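Local atomic coordinates of C2 toxin component I (Clostridium botulinum, PDB entry 2J3X), a protein that transfers ADP-ribose, probably to actin inside host cells, as the enzymatic component of the binary C2 toxin. Residues S347-K352 with Q388-N393. The protein carries 2 engineered substitutions. Numbering follows the deposited sequence.
Sequences SSTSLK and QEILLN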
ATOM      1  N   SER A 347      -1.875   1.793 -21.253  1.00 14.96           N
ATOM      2  CA  SER A 347      -1.158   0.856 -20.393  1.00 15.26           C
ATOM      3  C   SER A 347      -2.115   0.011 -19.582  1.00 14.24           C
ATOM      4  O   SER A 347      -3.156   0.521 -19.130  1.00 14.35           O
ATOM      5  CB  SER A 347      -0.121   1.552 -19.504  1.00 17.37           C
ATOM      6  OG  SER A 347      -0.701   2.498 -18.623  1.00 17.23           O
ATOM      7  N   SER A 348      -1.786  -1.277 -19.464  1.00 13.22           N
ATOM      8  CA  SER A 348      -2.616  -2.217 -18.724  1.00 12.15           C
ATOM      9  C   SER A 348      -2.233  -2.257 -17.241  1.00 12.27           C
ATOM     10  O   SER A 348      -1.047  -2.230 -16.843  1.00 13.39           O
ATOM     11  CB  SER A 348      -2.509  -3.627 -19.314  1.00 11.58           C
ATOM     12  OG  SER A 348      -1.211  -4.044 -19.100  1.00 17.88           O
ATOM     13  N   THR A 349      -3.280  -2.352 -16.415  1.00 11.31           N
ATOM     14  CA  THR A 349      -3.129  -2.551 -14.969  1.00 10.08           C
ATOM     15  C   THR A 349      -4.137  -3.621 -14.639  1.00 10.12           C
ATOM     16  O   THR A 349      -4.978  -3.962 -15.480  1.00 10.72           O
ATOM     17  CB  THR A 349      -3.519  -1.251 -14.161  1.00 11.34           C
ATOM     18  OG1 THR A 349      -4.942  -1.026 -14.290  1.00  9.60           O
ATOM     19  CG2 THR A 349      -2.749  -0.021 -14.657  1.00 11.21           C
ATOM     20  N   SER A 350      -4.015  -4.214 -13.461  1.00 10.89           N
ATOM     21  CA  SER A 350      -5.014  -5.201 -13.018  1.00 10.24           C
ATOM     22  C   SER A 350      -5.456  -4.887 -11.616  1.00 10.60           C
ATOM     23  O   SER A 350      -4.664  -4.353 -10.810  1.00  9.68           O
ATOM     24  CB  SER A 350      -4.383  -6.610 -13.014  1.00 11.04           C
ATOM     25  OG  SER A 350      -5.340  -7.567 -12.541  1.00 13.82           O
ATOM     26  N   LEU A 351      -6.703  -5.243 -11.254  1.00  9.67           N
ATOM     27  CA  LEU A 351      -6.989  -5.174  -9.824  1.00  9.49           C
ATOM     28  C   LEU A 351      -6.279  -6.216  -8.969  1.00  9.90           C
ATOM     29  O   LEU A 351      -6.250  -6.110  -7.724  1.00 10.81           O
ATOM     30  CB  LEU A 351      -8.552  -5.225  -9.585  1.00  8.54           C
ATOM     31  CG  LEU A 351      -9.370  -4.040 -10.101  1.00 11.81           C
ATOM     32  CD1 LEU A 351     -10.805  -4.180  -9.536  1.00 12.78           C
ATOM     33  CD2 LEU A 351      -8.801  -2.668  -9.620  1.00 12.77           C
ATOM     34  N   LYS A 352      -5.715  -7.257  -9.612  1.00  9.85           N
ATOM     35  CA  LYS A 352      -4.930  -8.235  -8.905  1.00 10.53           C
ATOM     36  C   LYS A 352      -3.468  -7.805  -8.803  1.00 10.91           C
ATOM     37  O   LYS A 352      -2.861  -7.502  -9.852  1.00 10.26           O
ATOM     38  CB  LYS A 352      -5.010  -9.606  -9.602  1.00 11.16           C
ATOM     39  CG  LYS A 352      -6.373 -10.254  -9.508  1.00 14.79           C
ATOM     40  CD  LYS A 352      -6.290 -11.719  -9.946  1.00 21.85           C
ATOM     41  CE  LYS A 352      -6.304 -11.793 -11.404  1.00 27.34           C
ATOM     42  NZ  LYS A 352      -6.711 -13.183 -11.913  1.00 33.19           N
ATOM     43  N   GLN A 388      -8.875  -9.209 -15.063  1.00 14.74           N
ATOM     44  CA  GLN A 388      -9.299  -8.003 -14.324  1.00 12.04           C
ATOM     45  C   GLN A 388      -8.498  -6.780 -14.726  1.00 11.01           C
ATOM     46  O   GLN A 388      -7.986  -6.030 -13.882  1.00  9.17           O
ATOM     47  CB  GLN A 388      -9.209  -8.212 -12.816  1.00 10.36           C
ATOM     48  CG  GLN A 388     -10.007  -9.430 -12.370  1.00 12.13           C
ATOM     49  CD  GLN A 388     -10.082  -9.570 -10.857  1.00 12.28           C
ATOM     50  OE1 GLN A 388      -9.836  -8.613 -10.129  1.00 12.98           O
ATOM     51  NE2 GLN A 388     -10.492 -10.744 -10.391  1.00 11.99           N
ATOM     52  N   GLU A 389      -8.442  -6.541 -16.028  1.00  9.74           N
ATOM     53  CA  GLU A 389      -7.644  -5.450 -16.539  1.00 10.85           C
ATOM     54  C   GLU A 389      -8.362  -4.116 -16.457  1.00  9.54           C
ATOM     55  O   GLU A 389      -9.530  -3.998 -16.850  1.00 11.59           O
ATOM     56  CB  GLU A 389      -7.305  -5.702 -18.029  1.00  9.96           C
ATOM     57  CG  GLU A 389      -6.589  -4.514 -18.639  1.00 11.42           C
ATOM     58  CD  GLU A 389      -5.974  -4.807 -20.019  1.00 15.00           C
ATOM     59  OE1 GLU A 389      -5.894  -6.002 -20.399  1.00 18.53           O
ATOM     60  OE2 GLU A 389      -5.510  -3.843 -20.677  1.00 14.74           O
ATOM     61  N   ILE A 390      -7.659  -3.112 -15.971  1.00  9.41           N
ATOM     62  CA  ILE A 390      -8.116  -1.753 -16.205  1.00  9.33           C
ATOM     63  C   ILE A 390      -7.125  -1.161 -17.217  1.00  9.90           C
ATOM     64  O   ILE A 390      -5.921  -1.048 -16.931  1.00 10.90           O
ATOM     65  CB  ILE A 390      -8.153  -0.908 -14.903  1.00  8.50           C
ATOM     66  CG1 ILE A 390      -9.358  -1.358 -14.021  1.00 10.98           C
ATOM     67  CG2 ILE A 390      -8.412   0.558 -15.269  1.00  9.71           C
ATOM     68  CD1 ILE A 390      -9.339  -0.758 -12.570  1.00 11.04           C
ATOM     69  N   LEU A 391      -7.646  -0.747 -18.365  1.00 10.36           N
ATOM     70  CA  LEU A 391      -6.810  -0.142 -19.406  1.00  9.69           C
ATOM     71  C   LEU A 391      -6.801   1.370 -19.243  1.00 10.11           C
ATOM     72  O   LEU A 391      -7.876   2.004 -19.241  1.00 10.13           O
ATOM     73  CB  LEU A 391      -7.330  -0.548 -20.805  1.00  7.99           C
ATOM     74  CG  LEU A 391      -6.549   0.098 -21.965  1.00 11.94           C
ATOM     75  CD1 LEU A 391      -5.211  -0.530 -21.958  1.00 13.51           C
ATOM     76  CD2 LEU A 391      -7.260  -0.198 -23.306  1.00 12.45           C
ATOM     77  N   LEU A 392      -5.609   1.949 -19.123  1.00 10.62           N
ATOM     78  CA  LEU A 392      -5.526   3.410 -18.944  1.00 10.64           C
ATOM     79  C   LEU A 392      -5.259   4.114 -20.265  1.00 12.24           C
ATOM     80  O   LEU A 392      -4.522   3.577 -21.118  1.00 12.75           O
ATOM     81  CB  LEU A 392      -4.373   3.765 -17.967  1.00 11.57           C
ATOM     82  CG  LEU A 392      -4.416   3.093 -16.593  1.00 11.00           C
ATOM     83  CD1 LEU A 392      -3.284   3.647 -15.721  1.00 12.41           C
ATOM     84  CD2 LEU A 392      -5.728   3.405 -15.910  1.00 13.69           C
ATOM     85  N   ASN A 393      -5.765   5.343 -20.367  1.00 12.05           N
ATOM     86  CA  ASN A 393      -5.533   6.168 -21.547  1.00 11.28           C
ATOM     87  C   ASN A 393      -4.030   6.393 -21.773  1.00 11.31           C
ATOM     88  O   ASN A 393      -3.197   6.345 -20.807  1.00 12.24           O
ATOM     89  CB  ASN A 393      -6.263   7.485 -21.398  1.00 12.06           C
ATOM     90  CG  ASN A 393      -6.408   8.214 -22.708  1.00 13.57           C
ATOM     91  OD1 ASN A 393      -6.409   7.580 -23.779  1.00 14.90           O
ATOM     92  ND2 ASN A 393      -6.564   9.546 -22.635  1.00 13.58           N
TER
HETATM   93  O   HOH W   1      -1.047   4.841 -20.317  1.00 17.23           O
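Ile-390 O is gripped twice by Thr-349, whose OG1 donates to it at 2.8 Å and whose backbone N at 3.0 Å. Thr-349 OG1 sits between the backbone N and the carbonyl carbon (chi1 68°), which brings it to the side of the Ile-390 oxygen, close to the carbonyl plane (C=O...OG1 124°), and leaves Thr-349 CG2 to rest 3.9 Å from Leu-392 CD1. Thr-349 O answers by accepting from Ile-390 N, the donor lying above its carbonyl plane, and Ser-347 pairs with Leu-392 through both N and O. In this antiparallel pair, with strand 375-377 on the far side of 389-392, strand 347-350 holds a sequence matching the STS motif (348-350), and EXE (387-389) leads into strand 389-392, as in R-S-E ADP-ribosyltransferases; Arg-299, which bonds Ser-348 O, is probably the arginine of that class. The extended Glu-389 side chain runs back toward strand 347-350 and brings OE2 to 3.3 Å from Ser-348 CB. Past the strand end, Leu-351 N bonds Gln-388 O at 3.0 Å, in the carbonyl plane, while Ser-350 OG accepts from Lys-352 N in an ST turn and also bonds Glu-387 O. Leu-351 CD2 meets Ile-390 CD1 at 3.6 Å, and both side chains touch Trp-229 and Phe-377. A water links Ser-347 OG to Asn-393 O.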